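Local coordinates for maintenance of ploidy protein MOB1 (Saccharomyces cerevisiae, PDB 2HJN) that binds and activates the DBF2 protein kinase, allowing its phosphorylation by CDC15 in the mitotic exit network during late anaphase, at residues A[52-56]-A[185-189]; A[150-154]-A[165-170]. One frame throughout, in Å; residues are numbered along the deposited sequence.

In the fold
The long helix 165-187 serves both contacts, one near each end, so that interactions 1 and 2 lie on opposite sides of the chain's centre, 33 Å apart between their own centres. Interaction 2, at the helix start, is local in sequence: the loop 150-154 folds back on the first turns of the helix and all but one of its touching residues are buried, in largely apolar and aromatic packing plus one backbone carbonyl. Interaction 1, at the helix end, brings in helix 49-58 from far along the chain. It is only partly buried and chemically more mixed, with selenium, sulfur, hydroxyl and carbonyl groups beside aliphatic carbons, and its second segment carries a zinc-binding histidine.

Interaction 1: residues A[52-56]-A[185-189]; sequences IVEMT and YCHHF. With ZN (zinc ion), chain B.
Phe189 turns its ring onto Met55 and Thr56, one helical face of 52-56: Met55 CG lies 3.7 Å from Phe189 CD2, and Thr56 OG1 stands over one ring face, 4.0 Å from Phe189 CE1. Segment 52-56 is regular helix, part of helix 49-58. Segment 185-189 holds the last turn of helix 165-187 and then a break at His188 (phi/psi -129/14), which is also the N-cap of helix 189-194. Nearest CA atoms pair Ile52 with Cys186 (6.3 Å) and Thr56 with Phe189 (8.0 Å). Phe189 uses the t rotamer to send its ring across. Met55, a selenomethionine, has an extended t,t start and a p final torsion; its SE sits 5.0 Å from the Phe189 ring centroid, 64° off the normal, an oblique Met-aromatic contact suited to the flexible methionine it replaces. The same segment supplies a ligand of the zinc site of this Mob1/phocein protein: His188, out of reach of 52-56, binds the metal through NE2, 2.1 Å from ZN, with Cys101, Cys106 and His183 completing the site. Ile52 (chi1 m), its CA-to-CB bond toward the other segment, covers the last turn with aliphatic carbon: CG2 lies 3.7 Å from Tyr185 O and CD1 3.9 Å from Cys186 CB. Thr56 (m) gives a weak hydrogen bond from OG1 to Ile52 O at 3.3 Å, a polar partner for a hydroxyl beside two rings, 3.6 Å from Tyr185 CD2. The phenol of Tyr185 reaches helix 198-214, its OH hydrogen-bonded to Asn202.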
loop_
_atom_site.group_PDB
_atom_site.type_symbol
_atom_site.label_atom_id
_atom_site.label_comp_id
_atom_site.label_asym_id
_atom_site.label_seq_id
_atom_site.Cartn_x
_atom_site.Cartn_y
_atom_site.Cartn_z
ATOM N N ILE A 52 0.621 21.929 6.728
ATOM C CA ILE A 52 0.961 20.646 6.127
ATOM C C ILE A 52 2.357 20.139 6.541
ATOM O O ILE A 52 2.486 18.981 6.971
ATOM C CB ILE A 52 0.727 20.635 4.605
ATOM C CG1 ILE A 52 -0.791 20.640 4.345
ATOM C CG2 ILE A 52 1.486 19.434 3.964
ATOM C CD1 ILE A 52 -1.227 21.396 3.099
ATOM N N VAL A 53 3.383 20.993 6.455
ATOM C CA VAL A 53 4.754 20.574 6.836
ATOM C C VAL A 53 4.933 20.177 8.335
ATOM O O VAL A 53 5.721 19.273 8.665
ATOM C CB VAL A 53 5.825 21.613 6.381
ATOM C CG1 VAL A 53 7.221 21.241 6.907
ATOM C CG2 VAL A 53 5.849 21.742 4.834
ATOM N N GLU A 54 4.225 20.847 9.239
ATOM C CA GLU A 54 4.314 20.527 10.658
ATOM C C GLU A 54 3.655 19.197 11.012
ATOM O O GLU A 54 4.157 18.461 11.837
ATOM C CB GLU A 54 3.689 21.626 11.461
HETATM N N MSE A 55 2.498 18.929 10.424
HETATM C CA MSE A 55 1.854 17.602 10.480
HETATM C C MSE A 55 2.753 16.471 9.980
HETATM O O MSE A 55 2.751 15.385 10.563
HETATM C CB MSE A 55 0.582 17.627 9.623
HETATM C CG MSE A 55 -0.183 16.315 9.527
HETATM SE SE MSE A 55 -1.669 16.593 8.263
HETATM C CE MSE A 55 -0.710 17.399 6.804
ATOM N N THR A 56 3.478 16.731 8.879
ATOM C CA THR A 56 4.444 15.777 8.323
ATOM C C THR A 56 5.616 15.430 9.248
ATOM O O THR A 56 5.989 14.264 9.391
ATOM C CB THR A 56 5.011 16.252 6.972
ATOM O OG1 THR A 56 3.968 16.213 5.987
ATOM C CG2 THR A 56 6.147 15.335 6.525
ATOM N N TYR A 185 0.397 14.683 -0.147
ATOM C CA TYR A 185 0.795 15.370 1.097
ATOM C C TYR A 185 -0.195 16.455 1.476
ATOM O O TYR A 185 -0.535 16.620 2.654
ATOM C CB TYR A 185 2.178 16.031 0.880
ATOM C CG TYR A 185 3.338 15.182 1.301
ATOM C CD1 TYR A 185 4.209 14.639 0.348
ATOM C CD2 TYR A 185 3.549 14.874 2.662
ATOM C CE1 TYR A 185 5.282 13.830 0.735
ATOM C CE2 TYR A 185 4.609 14.058 3.056
ATOM C CZ TYR A 185 5.476 13.536 2.086
ATOM O OH TYR A 185 6.567 12.746 2.455
ATOM N N CYS A 186 -0.628 17.252 0.487
ATOM C CA CYS A 186 -1.523 18.402 0.741
ATOM C C CYS A 186 -3.019 18.030 0.898
ATOM O O CYS A 186 -3.785 18.766 1.550
ATOM C CB CYS A 186 -1.361 19.492 -0.318
ATOM S SG CYS A 186 0.311 20.171 -0.409
ATOM N N HIS A 187 -3.438 16.905 0.343
ATOM C CA HIS A 187 -4.848 16.537 0.433
ATOM C C HIS A 187 -5.223 15.173 1.013
ATOM O O HIS A 187 -6.399 14.954 1.365
ATOM C CB HIS A 187 -5.534 16.873 -0.910
ATOM C CG HIS A 187 -5.387 18.333 -1.256
ATOM N ND1 HIS A 187 -6.131 19.306 -0.637
ATOM C CD2 HIS A 187 -4.481 18.990 -2.024
ATOM C CE1 HIS A 187 -5.760 20.494 -1.080
ATOM N NE2 HIS A 187 -4.739 20.329 -1.900
ATOM N N HIS A 188 -4.241 14.268 1.157
ATOM C CA HIS A 188 -4.550 12.928 1.713
ATOM C C HIS A 188 -3.678 12.451 2.869
ATOM O O HIS A 188 -3.686 11.265 3.188
ATOM C CB HIS A 188 -4.593 11.885 0.572
ATOM C CG HIS A 188 -5.636 12.208 -0.461
ATOM N ND1 HIS A 188 -6.985 12.087 -0.211
ATOM C CD2 HIS A 188 -5.530 12.797 -1.676
ATOM C CE1 HIS A 188 -7.668 12.506 -1.262
ATOM N NE2 HIS A 188 -6.809 12.936 -2.174
ATOM N N PHE A 189 -2.913 13.342 3.485
ATOM C CA PHE A 189 -1.956 12.855 4.516
ATOM C C PHE A 189 -2.638 12.192 5.703
ATOM O O PHE A 189 -2.054 11.263 6.264
ATOM C CB PHE A 189 -0.989 13.932 4.986
ATOM C CG PHE A 189 0.218 13.419 5.795
ATOM C CD1 PHE A 189 1.392 12.971 5.148
ATOM C CD2 PHE A 189 0.227 13.457 7.203
ATOM C CE1 PHE A 189 2.504 12.500 5.893
ATOM C CE2 PHE A 189 1.335 12.972 7.924
ATOM C CZ PHE A 189 2.467 12.510 7.281
HETATM ZN ZN ZN B . -7.463 13.718 -3.973
#

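Interaction 2: residues A[150-154]-A[165-170]; sequences ESLFP and FIQRVI
The aromatic contact is a T-shaped pair: Phe165 (t) turns the edge of its flat ring to the face of Phe153 (m), centroids 5.3 Å apart, planes at 75° and Phe165 CZ 3.9 Å from Phe153 CE2. Aliphatic packing extends it: Val169, its CA-to-CB bond toward the loop, meets Phe153 through CG1, 3.5 Å from CE1, and the flexible aliphatic end of Leu152 through CG2, 3.9 Å from Leu152 CD2, its branched beta carbon serving two neighbours at once. Ile170, long enough to reach the ring, sets CD1 4.1 Å from Phe153 CZ. Among polar groups, Leu152 O comes 3.3 Å from Phe165 CE1 and has no hydrogen-bond partner. Segment 150-154 is irregular, with Phe153 extended (phi/psi -116/92), whereas 165-170 is helical with a wide pi-type first turn: Phe165 O accepts both Val169 N at 2.9 Å and Ile170 N at 3.2 Å, with Val169 at phi/psi -116/-57, off the usual helical phi. Leu152 and Phe165 are nearest in CA register, 7.4 Å. Phe147 stacks edge-to-face with Phe153, and Phe161 meets Phe165: an aromatic cluster where the loop after helix 132-147 closes over the start of helix 165-187 in this mainly helical Mob1/phocein fold.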
loop_
_atom_site.group_PDB
_atom_site.type_symbol
_atom_site.label_atom_id
_atom_site.label_comp_id
_atom_site.label_asym_id
_atom_site.label_seq_id
_atom_site.Cartn_x
_atom_site.Cartn_y
_atom_site.Cartn_z
ATOM N N GLU A 150 9.947 0.878 -26.703
ATOM C CA GLU A 150 11.309 0.369 -26.984
ATOM C C GLU A 150 12.338 1.400 -27.517
ATOM O O GLU A 150 13.557 1.271 -27.283
ATOM C CB GLU A 150 11.202 -0.846 -27.938
ATOM C CG GLU A 150 12.508 -1.522 -28.257
ATOM C CD GLU A 150 13.028 -2.359 -27.119
ATOM O OE1 GLU A 150 14.267 -2.406 -26.922
ATOM O OE2 GLU A 150 12.209 -2.984 -26.433
ATOM N N SER A 151 11.845 2.436 -28.183
ATOM C CA SER A 151 12.712 3.517 -28.681
ATOM C C SER A 151 13.142 4.514 -27.584
ATOM O O SER A 151 13.966 5.417 -27.837
ATOM C CB SER A 151 12.002 4.289 -29.813
ATOM O OG SER A 151 11.048 5.235 -29.305
ATOM N N LEU A 152 12.547 4.390 -26.387
ATOM C CA LEU A 152 12.866 5.293 -25.295
ATOM C C LEU A 152 13.588 4.507 -24.224
ATOM O O LEU A 152 14.691 4.869 -23.825
ATOM C CB LEU A 152 11.599 5.992 -24.758
ATOM C CG LEU A 152 10.843 6.950 -25.702
ATOM C CD1 LEU A 152 9.590 7.505 -25.027
ATOM C CD2 LEU A 152 11.704 8.126 -26.311
ATOM N N PHE A 153 12.960 3.400 -23.814
ATOM C CA PHE A 153 13.437 2.522 -22.794
ATOM C C PHE A 153 13.716 1.157 -23.444
ATOM O O PHE A 153 12.803 0.337 -23.577
ATOM C CB PHE A 153 12.371 2.409 -21.683
ATOM C CG PHE A 153 12.324 3.609 -20.735
ATOM C CD1 PHE A 153 11.602 4.751 -21.053
ATOM C CD2 PHE A 153 12.961 3.552 -19.503
ATOM C CE1 PHE A 153 11.538 5.871 -20.155
ATOM C CE2 PHE A 153 12.905 4.639 -18.614
ATOM C CZ PHE A 153 12.198 5.815 -18.967
ATOM N N PRO A 154 14.957 0.928 -23.893
ATOM C CA PRO A 154 15.240 -0.327 -24.600
ATOM C C PRO A 154 14.921 -1.560 -23.727
ATOM O O PRO A 154 15.329 -1.622 -22.560
ATOM C CB PRO A 154 16.734 -0.226 -24.936
ATOM C CG PRO A 154 17.253 0.936 -24.137
ATOM C CD PRO A 154 16.129 1.804 -23.800
ATOM N N PHE A 165 18.223 11.456 -23.847
ATOM C CA PHE A 165 17.429 10.622 -22.927
ATOM C C PHE A 165 17.152 11.311 -21.596
ATOM O O PHE A 165 16.014 11.423 -21.213
ATOM C CB PHE A 165 18.087 9.263 -22.706
ATOM C CG PHE A 165 17.314 8.333 -21.764
ATOM C CD1 PHE A 165 16.079 7.764 -22.148
ATOM C CD2 PHE A 165 17.850 7.997 -20.530
ATOM C CE1 PHE A 165 15.386 6.905 -21.296
ATOM C CE2 PHE A 165 17.163 7.125 -19.666
ATOM C CZ PHE A 165 15.947 6.582 -20.045
ATOM N N ILE A 166 18.187 11.779 -20.895
ATOM C CA ILE A 166 17.979 12.345 -19.553
ATOM C C ILE A 166 17.103 13.602 -19.586
ATOM O O ILE A 166 16.204 13.774 -18.777
ATOM C CB ILE A 166 19.293 12.626 -18.863
ATOM C CG1 ILE A 166 19.970 11.316 -18.556
ATOM C CG2 ILE A 166 19.059 13.292 -17.533
ATOM C CD1 ILE A 166 21.449 11.452 -18.330
ATOM N N GLN A 167 17.336 14.461 -20.569
ATOM C CA GLN A 167 16.648 15.753 -20.628
ATOM C C GLN A 167 15.267 15.652 -21.212
ATOM O O GLN A 167 14.346 16.358 -20.774
ATOM C CB GLN A 167 17.465 16.742 -21.487
ATOM C CG GLN A 167 18.933 16.948 -20.995
ATOM C CD GLN A 167 19.829 15.727 -21.181
ATOM O OE1 GLN A 167 19.763 15.008 -22.201
ATOM N NE2 GLN A 167 20.685 15.486 -20.187
ATOM N N ARG A 168 15.121 14.803 -22.225
ATOM C CA ARG A 168 13.885 14.713 -22.997
ATOM C C ARG A 168 12.913 13.645 -22.486
ATOM O O ARG A 168 11.725 13.693 -22.799
ATOM C CB ARG A 168 14.207 14.419 -24.437
ATOM N N VAL A 169 13.421 12.646 -21.770
ATOM C CA VAL A 169 12.537 11.568 -21.279
ATOM C C VAL A 169 12.469 11.536 -19.756
ATOM O O VAL A 169 11.370 11.639 -19.170
ATOM C CB VAL A 169 12.973 10.178 -21.782
ATOM C CG1 VAL A 169 11.877 9.122 -21.469
ATOM C CG2 VAL A 169 13.242 10.179 -23.314
ATOM N N ILE A 170 13.637 11.405 -19.120
ATOM C CA ILE A 170 13.718 11.293 -17.645
ATOM C C ILE A 170 13.168 12.543 -16.914
ATOM O O ILE A 170 12.270 12.441 -16.029
ATOM C CB ILE A 170 15.159 10.892 -17.168
ATOM C CG1 ILE A 170 15.560 9.457 -17.616
ATOM C CG2 ILE A 170 15.299 11.047 -15.644
ATOM C CD1 ILE A 170 14.790 8.264 -16.852
#